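Local atomic coordinates of protein (hdlp (histone deacetylase-like protein)) (Aquifex aeolicus, PDB entry 1C3P), a protein that probably acts as a zinc-dependent deacetylase of the histone deacetylase family, removing acetyl groups from acetylated substrates. Residues Y15-N20 / F141-N146; T62-N67 / E84-G89; T107-Q112 / A123-G128. All blocks are in the same frame, centred on the assembly; numbering follows the deposited sequence.

Contact 1 of 3, residues Y15-N20 / F141-N146. Unlike the reference sequence in segment 141-146: Asn146 (reference Asp).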
loop_
_atom_site.group_PDB
_atom_site.type_symbol
_atom_site.label_atom_id
_atom_site.label_comp_id
_atom_site.label_asym_id
_atom_site.label_seq_id
_atom_site.Cartn_x
_atom_site.Cartn_y
_atom_site.Cartn_z
ATOM N N TYR A 15 -5.404 -8.469 15.394
ATOM C CA TYR A 15 -6.533 -8.084 14.533
ATOM C C TYR A 15 -6.277 -8.629 13.133
ATOM O O TYR A 15 -6.258 -7.879 12.159
ATOM C CB TYR A 15 -6.658 -6.554 14.474
ATOM C CG TYR A 15 -6.640 -5.926 15.840
ATOM C CD1 TYR A 15 -5.857 -4.802 16.099
ATOM C CD2 TYR A 15 -7.340 -6.500 16.902
ATOM C CE1 TYR A 15 -5.761 -4.270 17.387
ATOM C CE2 TYR A 15 -7.252 -5.978 18.188
ATOM C CZ TYR A 15 -6.457 -4.867 18.423
ATOM O OH TYR A 15 -6.337 -4.362 19.704
ATOM N N ARG A 16 -6.067 -9.940 13.048
ATOM C CA ARG A 16 -5.801 -10.611 11.779
ATOM C C ARG A 16 -7.125 -10.947 11.101
ATOM O O ARG A 16 -8.163 -11.063 11.758
ATOM C CB ARG A 16 -5.061 -11.928 12.019
ATOM C CG ARG A 16 -3.828 -11.855 12.901
ATOM C CD ARG A 16 -2.627 -11.221 12.222
ATOM N NE ARG A 16 -1.444 -11.340 13.073
ATOM C CZ ARG A 16 -0.946 -12.499 13.505
ATOM N NH1 ARG A 16 -1.524 -13.646 13.168
ATOM N NH2 ARG A 16 0.126 -12.512 14.287
ATOM N N TYR A 17 -7.100 -11.099 9.785
ATOM C CA TYR A 17 -8.314 -11.478 9.082
ATOM C C TYR A 17 -8.553 -12.955 9.364
ATOM O O TYR A 17 -7.648 -13.681 9.789
ATOM C CB TYR A 17 -8.186 -11.217 7.580
ATOM C CG TYR A 17 -8.301 -9.749 7.212
ATOM C CD1 TYR A 17 -7.466 -8.792 7.795
ATOM C CD2 TYR A 17 -9.248 -9.319 6.275
ATOM C CE1 TYR A 17 -7.564 -7.445 7.454
ATOM C CE2 TYR A 17 -9.356 -7.978 5.926
ATOM C CZ TYR A 17 -8.510 -7.045 6.516
ATOM O OH TYR A 17 -8.590 -5.715 6.161
ATOM N N PRO A 18 -9.775 -13.425 9.126
ATOM C CA PRO A 18 -10.044 -14.829 9.397
ATOM C C PRO A 18 -9.418 -15.859 8.475
ATOM O O PRO A 18 -8.792 -15.551 7.460
ATOM C CB PRO A 18 -11.566 -14.882 9.328
ATOM C CG PRO A 18 -11.833 -13.943 8.180
ATOM C CD PRO A 18 -10.998 -12.758 8.644
ATOM N N LYS A 19 -9.586 -17.098 8.912
ATOM C CA LYS A 19 -9.211 -18.315 8.214
ATOM C C LYS A 19 -8.501 -18.179 6.869
ATOM O O LYS A 19 -7.338 -17.800 6.756
ATOM C CB LYS A 19 -10.513 -19.062 7.964
ATOM C CG LYS A 19 -11.512 -18.118 7.276
ATOM C CD LYS A 19 -12.833 -18.719 6.864
ATOM C CE LYS A 19 -13.600 -17.677 6.053
ATOM N NZ LYS A 19 -14.957 -18.115 5.636
ATOM N N ASN A 20 -9.288 -18.545 5.864
ATOM C CA ASN A 20 -8.994 -18.576 4.442
ATOM C C ASN A 20 -8.439 -17.284 3.852
ATOM O O ASN A 20 -7.715 -17.307 2.851
ATOM C CB ASN A 20 -10.301 -18.917 3.725
ATOM C CG ASN A 20 -10.149 -20.035 2.725
ATOM O OD1 ASN A 20 -9.733 -21.143 3.071
ATOM N ND2 ASN A 20 -10.499 -19.756 1.473
ATOM N N PHE A 141 -10.913 -6.070 0.687
ATOM C CA PHE A 141 -10.317 -6.344 1.998
ATOM C C PHE A 141 -10.160 -5.069 2.803
ATOM O O PHE A 141 -9.694 -5.119 3.929
ATOM C CB PHE A 141 -8.903 -6.932 1.896
ATOM C CG PHE A 141 -8.767 -8.130 1.000
ATOM C CD1 PHE A 141 -7.486 -8.557 0.613
ATOM C CD2 PHE A 141 -9.872 -8.851 0.564
ATOM C CE1 PHE A 141 -7.317 -9.670 -0.184
ATOM C CE2 PHE A 141 -9.704 -9.979 -0.243
ATOM C CZ PHE A 141 -8.423 -10.386 -0.613
ATOM N N CYS A 142 -10.511 -3.924 2.226
ATOM C CA CYS A 142 -10.367 -2.662 2.945
ATOM C C CYS A 142 -11.692 -2.112 3.476
ATOM O O CYS A 142 -12.708 -2.125 2.762
ATOM C CB CYS A 142 -9.728 -1.614 2.025
ATOM S SG CYS A 142 -8.112 -2.089 1.376
ATOM N N TYR A 143 -11.669 -1.628 4.722
ATOM C CA TYR A 143 -12.852 -1.051 5.354
ATOM C C TYR A 143 -12.718 0.458 5.527
ATOM O O TYR A 143 -13.713 1.179 5.481
ATOM C CB TYR A 143 -13.125 -1.663 6.730
ATOM C CG TYR A 143 -13.151 -3.176 6.739
ATOM C CD1 TYR A 143 -11.971 -3.910 6.847
ATOM C CD2 TYR A 143 -14.360 -3.871 6.646
ATOM C CE1 TYR A 143 -11.990 -5.317 6.869
ATOM C CE2 TYR A 143 -14.392 -5.268 6.663
ATOM C CZ TYR A 143 -13.201 -5.981 6.779
ATOM O OH TYR A 143 -13.221 -7.359 6.846
ATOM N N ILE A 144 -11.491 0.934 5.736
ATOM C CA ILE A 144 -11.253 2.363 5.898
ATOM C C ILE A 144 -10.147 2.741 4.918
ATOM O O ILE A 144 -9.119 2.062 4.847
ATOM C CB ILE A 144 -10.813 2.674 7.329
ATOM C CG1 ILE A 144 -11.903 2.202 8.306
ATOM C CG2 ILE A 144 -10.470 4.154 7.471
ATOM C CD1 ILE A 144 -11.616 2.480 9.787
ATOM N N ASN A 145 -10.357 3.812 4.156
ATOM C CA ASN A 145 -9.364 4.239 3.168
ATOM C C ASN A 145 -8.410 5.261 3.821
ATOM O O ASN A 145 -8.683 6.462 3.797
ATOM C CB ASN A 145 -10.092 4.871 1.973
ATOM C CG ASN A 145 -9.200 5.004 0.755
ATOM O OD1 ASN A 145 -8.112 5.563 0.831
ATOM N ND2 ASN A 145 -9.655 4.473 -0.371
ATOM N N ASN A 146 -7.296 4.813 4.403
ATOM C CA ASN A 146 -6.420 5.780 5.078
ATOM C C ASN A 146 -5.792 6.759 4.086
ATOM O O ASN A 146 -5.573 7.921 4.415
ATOM C CB ASN A 146 -5.393 5.067 5.971
ATOM C CG ASN A 146 -4.438 4.207 5.196
ATOM O OD1 ASN A 146 -3.312 4.614 4.943
ATOM N ND2 ASN A 146 -4.889 3.015 4.788
#
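Phe141 receives the phenol of Tyr17 on its main chain: Tyr17 OH donates to Phe141 O at 2.6 Å, and the C=O...donor angle of 168° puts the hydroxyl nearly in line with the carbonyl. The acceptor sits at the edge of the Tyr17 ring, near its plane, where a phenol directs its proton most readily. Tyr17 reaches it because CG stands beside its backbone N (chi1 -76°), turning the ring across to the other loop. The side chain of Phe141 adds little here beyond CB, which lies 4.2 Å from Tyr17 CE2; its phenyl ring leads away and meets His21 edge-to-face. His21 also meets the Tyr17 ring, with the two planes at about 35°, so His21 touches both aromatic rings.

Two residues on, Tyr143 brings a second ring to the same phenol. Its edge is offered to Tyr17: Tyr143 CE1 lies 3.5 Å from Tyr17 OH, with Tyr17 CZ in the plane of the Tyr143 ring. Another touch is Tyr17 CE2 against Tyr143 CE1 at 3.9 Å. The two side chains run past each other in opposite directions, and the Tyr143 hydroxyl finds its partner elsewhere, at Pro94 O.

These loops follow strands 4-8 and 122-125 of the parallel sheet. The Phe141 side chain is about 7 Å from that of His170 and about 8 Å from that of Asp258, residues that bind zinc in this protein, although the metal is absent from this model; this is consistent with a place beside the active-site pocket, as in related deacetylases. With one short bond, met nearly head-on by the carbonyl oxygen, and only modest apolar contact around it, the join between the loops probably depends chiefly on the phenol of Tyr17, which would restrain the Phe141 peptide more than its phenyl ring.

Contact 2 of 3, residues T62-N67 / E84-G89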
loop_
_atom_site.group_PDB
_atom_site.type_symbol
_atom_site.label_atom_id
_atom_site.label_comp_id
_atom_site.label_asym_id
_atom_site.label_seq_id
_atom_site.Cartn_x
_atom_site.Cartn_y
_atom_site.Cartn_z
ATOM N N THR A 62 -18.445 8.426 5.680
ATOM C CA THR A 62 -19.716 8.926 6.220
ATOM C C THR A 62 -20.016 8.279 7.559
ATOM O O THR A 62 -19.597 7.152 7.836
ATOM C CB THR A 62 -20.890 8.671 5.256
ATOM O OG1 THR A 62 -20.991 7.274 4.954
ATOM C CG2 THR A 62 -20.687 9.449 3.979
ATOM N N GLU A 63 -20.738 9.003 8.403
ATOM C CA GLU A 63 -21.060 8.506 9.730
ATOM C C GLU A 63 -21.801 7.196 9.805
ATOM O O GLU A 63 -21.487 6.366 10.654
ATOM C CB GLU A 63 -21.853 9.541 10.523
ATOM C CG GLU A 63 -21.023 10.560 11.244
ATOM C CD GLU A 63 -21.808 11.237 12.351
ATOM O OE1 GLU A 63 -22.263 10.522 13.273
ATOM O OE2 GLU A 63 -21.971 12.476 12.299
ATOM N N ASP A 64 -22.801 7.015 8.945
ATOM C CA ASP A 64 -23.590 5.787 8.964
ATOM C C ASP A 64 -22.700 4.566 8.676
ATOM O O ASP A 64 -22.869 3.504 9.293
ATOM C CB ASP A 64 -24.719 5.832 7.929
ATOM C CG ASP A 64 -24.204 5.995 6.502
ATOM O OD1 ASP A 64 -24.950 5.674 5.551
ATOM O OD2 ASP A 64 -23.060 6.462 6.325
ATOM N N TYR A 65 -21.770 4.719 7.734
ATOM C CA TYR A 65 -20.851 3.635 7.377
ATOM C C TYR A 65 -19.906 3.335 8.545
ATOM O O TYR A 65 -19.765 2.180 8.934
ATOM C CB TYR A 65 -20.042 3.988 6.103
ATOM C CG TYR A 65 -18.977 2.958 5.761
ATOM C CD1 TYR A 65 -19.305 1.605 5.600
ATOM C CD2 TYR A 65 -17.633 3.332 5.628
ATOM C CE1 TYR A 65 -18.321 0.645 5.321
ATOM C CE2 TYR A 65 -16.640 2.379 5.351
ATOM C CZ TYR A 65 -16.983 1.043 5.204
ATOM O OH TYR A 65 -15.996 0.101 4.989
ATOM N N ILE A 66 -19.280 4.366 9.106
ATOM C CA ILE A 66 -18.368 4.178 10.227
ATOM C C ILE A 66 -19.121 3.558 11.387
ATOM O O ILE A 66 -18.621 2.615 11.990
ATOM C CB ILE A 66 -17.731 5.520 10.686
ATOM C CG1 ILE A 66 -16.838 6.059 9.575
ATOM C CG2 ILE A 66 -16.919 5.321 11.974
ATOM C CD1 ILE A 66 -15.658 5.121 9.257
ATOM N N ASN A 67 -20.320 4.065 11.697
ATOM C CA ASN A 67 -21.079 3.505 12.819
ATOM C C ASN A 67 -21.404 2.039 12.597
ATOM O O ASN A 67 -21.435 1.254 13.554
ATOM C CB ASN A 67 -22.377 4.277 13.096
ATOM C CG ASN A 67 -22.128 5.655 13.697
ATOM O OD1 ASN A 67 -21.067 5.926 14.247
ATOM N ND2 ASN A 67 -23.120 6.523 13.606
ATOM N N GLU A 84 -25.543 -5.806 1.762
ATOM C CA GLU A 84 -25.898 -5.154 0.510
ATOM C C GLU A 84 -25.442 -3.702 0.411
ATOM O O GLU A 84 -24.851 -3.286 -0.587
ATOM C CB GLU A 84 -27.408 -5.200 0.319
ATOM C CG GLU A 84 -28.182 -4.856 1.578
ATOM C CD GLU A 84 -28.672 -6.090 2.344
ATOM O OE1 GLU A 84 -29.903 -6.369 2.263
ATOM O OE2 GLU A 84 -27.838 -6.774 3.007
ATOM N N LYS A 85 -25.728 -2.943 1.457
ATOM C CA LYS A 85 -25.400 -1.527 1.506
ATOM C C LYS A 85 -23.926 -1.150 1.712
ATOM O O LYS A 85 -23.422 -0.234 1.060
ATOM C CB LYS A 85 -26.227 -0.868 2.614
ATOM C CG LYS A 85 -25.877 0.593 2.878
ATOM C CD LYS A 85 -26.503 1.531 1.874
ATOM C CE LYS A 85 -27.975 1.712 2.175
ATOM N NZ LYS A 85 -28.143 2.263 3.548
ATOM N N TYR A 86 -23.244 -1.860 2.602
ATOM C CA TYR A 86 -21.861 -1.521 2.936
ATOM C C TYR A 86 -20.810 -2.529 2.524
ATOM O O TYR A 86 -19.619 -2.331 2.809
ATOM C CB TYR A 86 -21.774 -1.289 4.437
ATOM C CG TYR A 86 -22.702 -0.192 4.900
ATOM C CD1 TYR A 86 -22.508 1.127 4.486
ATOM C CD2 TYR A 86 -23.754 -0.467 5.780
ATOM C CE1 TYR A 86 -23.332 2.153 4.941
ATOM C CE2 TYR A 86 -24.581 0.542 6.237
ATOM C CZ TYR A 86 -24.361 1.851 5.814
ATOM O OH TYR A 86 -25.179 2.847 6.268
ATOM N N ASN A 87 -21.253 -3.609 1.884
ATOM C CA ASN A 87 -20.356 -4.666 1.378
ATOM C C ASN A 87 -19.609 -5.366 2.517
ATOM O O ASN A 87 -18.489 -5.857 2.334
ATOM C CB ASN A 87 -19.345 -4.049 0.386
ATOM C CG ASN A 87 -18.861 -5.043 -0.678
ATOM O OD1 ASN A 87 -17.904 -4.768 -1.424
ATOM N ND2 ASN A 87 -19.528 -6.181 -0.771
ATOM N N ILE A 88 -20.240 -5.426 3.688
ATOM C CA ILE A 88 -19.641 -6.073 4.858
ATOM C C ILE A 88 -20.207 -7.467 5.111
ATOM O O ILE A 88 -21.395 -7.682 4.930
ATOM C CB ILE A 88 -19.917 -5.235 6.135
ATOM C CG1 ILE A 88 -19.183 -3.910 6.036
ATOM C CG2 ILE A 88 -19.446 -5.977 7.376
ATOM C CD1 ILE A 88 -17.718 -4.099 5.918
ATOM N N GLY A 89 -19.359 -8.400 5.539
ATOM C CA GLY A 89 -19.863 -9.723 5.867
ATOM C C GLY A 89 -19.487 -10.872 4.963
ATOM O O GLY A 89 -19.475 -12.012 5.425
#
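Tyr65, in the first turn of helix 63-75, and Tyr86, near the end of the short helix 82-86, bring the two backbones nearest each other, with Tyr65 CA and Tyr86 CA 6.9 Å apart. Their rings slide past each other obliquely, planes at 35°, and the tightest touch is Tyr65 CD1 to Tyr86 CD1 at 3.4 Å. Tyr65 sends its hydroxyl onward to Tyr143 O, whereas the hydroxyl of Tyr86 meets Asp64. There Tyr86 OH gives a weak hydrogen bond to Asp64 OD1 at 2.9 Å, the oxygen lying at the edge of the tyrosine ring while the carboxylate stands almost upright to the ring plane, at 84°.

Both helices lie in the part of the deacetylase fold between strand 46-48 and helix 98-118, away from the zinc-binding residues. Thr62 occupies the N-cap position without capping by its side chain; instead Thr62 OG1 bonds to Asp64 OD2 at 2.6 Å. Asp64 folds back to accept it with CG wedged between its backbone N and carbonyl carbon (chi1 60°), and a carboxylate in this first turn would be favoured by the helix dipole. Within its own segment, Lys85 lays CG over the centre of one face of the Tyr86 ring, and Lys85 NZ stays 5.1 Å from Asp64 OD1, too far for a salt bridge, though some attraction between the opposite charges is likely. A leucine in place of Tyr86 would probably leave Asp64 OD1 without its phenol partner and open a gap beside the Tyr65 ring. Further along segment 84-89, Ile88 rests on Leu69 of helix 63-75 and on Met99 of helix 98-118.

Contact 3 of 3, residues T107-Q112 / A123-G128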
loop_
_atom_site.group_PDB
_atom_site.type_symbol
_atom_site.label_atom_id
_atom_site.label_comp_id
_atom_site.label_asym_id
_atom_site.label_seq_id
_atom_site.Cartn_x
_atom_site.Cartn_y
_atom_site.Cartn_z
ATOM N N THR A 107 -5.128 3.544 10.163
ATOM C CA THR A 107 -5.479 4.884 9.671
ATOM C C THR A 107 -4.919 5.975 10.575
ATOM O O THR A 107 -4.424 6.999 10.092
ATOM C CB THR A 107 -7.004 4.996 9.525
ATOM O OG1 THR A 107 -7.429 3.991 8.587
ATOM C CG2 THR A 107 -7.432 6.396 9.043
ATOM N N GLY A 108 -4.995 5.773 11.883
ATOM C CA GLY A 108 -4.427 6.759 12.772
ATOM C C GLY A 108 -2.929 6.826 12.486
ATOM O O GLY A 108 -2.325 7.896 12.580
ATOM N N SER A 109 -2.328 5.688 12.130
ATOM C CA SER A 109 -0.891 5.633 11.835
ATOM C C SER A 109 -0.529 6.449 10.587
ATOM O O SER A 109 0.602 6.952 10.441
ATOM C CB SER A 109 -0.444 4.172 11.680
ATOM O OG SER A 109 -0.614 3.462 12.898
ATOM N N THR A 110 -1.481 6.574 9.671
ATOM C CA THR A 110 -1.253 7.374 8.479
ATOM C C THR A 110 -1.314 8.842 8.847
ATOM O O THR A 110 -0.539 9.632 8.317
ATOM C CB THR A 110 -2.269 7.038 7.384
ATOM O OG1 THR A 110 -1.883 5.792 6.789
ATOM C CG2 THR A 110 -2.340 8.159 6.327
ATOM N N VAL A 111 -2.211 9.212 9.764
ATOM C CA VAL A 111 -2.265 10.598 10.183
ATOM C C VAL A 111 -0.953 10.905 10.924
ATOM O O VAL A 111 -0.357 11.973 10.752
ATOM C CB VAL A 111 -3.488 10.887 11.102
ATOM C CG1 VAL A 111 -3.411 12.319 11.610
ATOM C CG2 VAL A 111 -4.788 10.693 10.324
ATOM N N GLN A 112 -0.486 9.959 11.737
ATOM C CA GLN A 112 0.773 10.151 12.452
ATOM C C GLN A 112 1.917 10.313 11.463
ATOM O O GLN A 112 2.802 11.138 11.658
ATOM C CB GLN A 112 1.053 8.970 13.382
ATOM C CG GLN A 112 0.014 8.806 14.473
ATOM C CD GLN A 112 0.288 7.615 15.347
ATOM O OE1 GLN A 112 0.973 7.717 16.376
ATOM N NE2 GLN A 112 -0.223 6.463 14.935
ATOM N N ALA A 123 8.730 9.714 7.622
ATOM C CA ALA A 123 8.063 8.619 8.292
ATOM C C ALA A 123 7.503 7.571 7.336
ATOM O O ALA A 123 7.198 7.852 6.177
ATOM C CB ALA A 123 6.954 9.169 9.159
ATOM N N PHE A 124 7.356 6.366 7.854
ATOM C CA PHE A 124 6.822 5.247 7.094
ATOM C C PHE A 124 5.774 4.537 7.942
ATOM O O PHE A 124 6.046 4.130 9.075
ATOM C CB PHE A 124 7.958 4.276 6.731
ATOM C CG PHE A 124 7.513 3.007 6.024
ATOM C CD1 PHE A 124 6.487 3.024 5.086
ATOM C CD2 PHE A 124 8.205 1.804 6.229
ATOM C CE1 PHE A 124 6.158 1.868 4.361
ATOM C CE2 PHE A 124 7.880 0.637 5.496
ATOM C CZ PHE A 124 6.859 0.676 4.567
ATOM N N ASN A 125 4.565 4.427 7.403
ATOM C CA ASN A 125 3.501 3.704 8.070
ATOM C C ASN A 125 3.184 2.461 7.239
ATOM O O ASN A 125 2.373 2.514 6.314
ATOM C CB ASN A 125 2.233 4.550 8.194
ATOM C CG ASN A 125 1.061 3.716 8.628
ATOM O OD1 ASN A 125 1.245 2.727 9.338
ATOM N ND2 ASN A 125 -0.164 4.107 8.223
ATOM N N PRO A 126 3.808 1.319 7.561
ATOM C CA PRO A 126 3.556 0.094 6.804
ATOM C C PRO A 126 2.120 -0.433 6.850
ATOM O O PRO A 126 1.708 -1.175 5.966
ATOM C CB PRO A 126 4.558 -0.883 7.415
ATOM C CG PRO A 126 4.623 -0.405 8.867
ATOM C CD PRO A 126 4.811 1.070 8.613
ATOM N N ALA A 127 1.364 -0.055 7.880
ATOM C CA ALA A 127 -0.013 -0.512 8.019
ATOM C C ALA A 127 -0.953 0.247 7.092
ATOM O O ALA A 127 -2.065 -0.212 6.825
ATOM C CB ALA A 127 -0.485 -0.350 9.492
ATOM N N GLY A 128 -0.498 1.392 6.594
ATOM C CA GLY A 128 -1.321 2.227 5.729
ATOM C C GLY A 128 -1.441 1.761 4.288
ATOM O O GLY A 128 -0.949 0.704 3.912
#
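Helix 98-118 leads back into strand 122-125 of the central parallel sheet of an alpha/beta fold, and Asn125, the last residue of the strand, fastens the two together. Thr110 and Gly128 mark the closest backbone approach, their CA atoms 5.8 Å apart. Asn125 ND2 donates to Thr110 OG1 at 2.8 Å, with an N-H...O angle of 132°, so the bond is somewhat bent although the hydroxyl lies within 1° of the amide plane. CG of Asn125 extends anti to its backbone N (chi1 169°), which carries the amide across to the helix, where it meets the threonine side chain at about a right angle. The same ND2 also bonds to Ala106 O, giving this buried amide nitrogen two acceptors on the helix. Thr110 OG1 in turn is hydrogen-bonded to Asn146 OD1, so the polar chain continues to the start of helix 146-156.

In the parallel eight-stranded sheet, whose strand order 2-1-3-8-7-4-5-6 is that of the arginase-deacetylase fold, strand 122-125 is third in the chain and lies between strands 4-8 and 290-292. Asn125 also begins the type I turn at its end: Gly128 N bonds to Asn125 O at 3.1 Å, and Ala127 N makes a weak Asx-turn bond to Asn125 OD1. OD1 also packs against Ser109 CB at 3.2 Å, while Ser109 OG is engaged by Ser49, Tyr12 and Leu105 O. Gly128 completes the turn, its CA 3.8 Å from Thr110 OG1; a side chain on that carbon would run into the hydroxyl. Gly128 lies about 10 Å from the side chain of Asp168, which binds zinc in this protein.

In the fold
Contact 1 spans the longest stretch of chain, and contacts 2 and 3 follow one after the other inside the loop it closes. Its segment 141-146 joins all three: Tyr143 meets Tyr65 and Ile88 of contact 2, and Ile144 and Asn146 meet Thr107, Thr110 and Gly128 of contact 3. The centres of contacts 1 and 2 are about 14 Å apart, and those of 1 and 3 about 16 Å. Contacts 2 and 3 do not touch, their nearest atoms being about 8 Å apart. Contact 3 binds helix 98-118 to the central parallel sheet, whereas contact 2 joins helices 63-75 and 82-86, farther from the centre of the chain; the loop beside the zinc-binding residues is thus tied both to the sheet side of the fold and to the helices of contact 2.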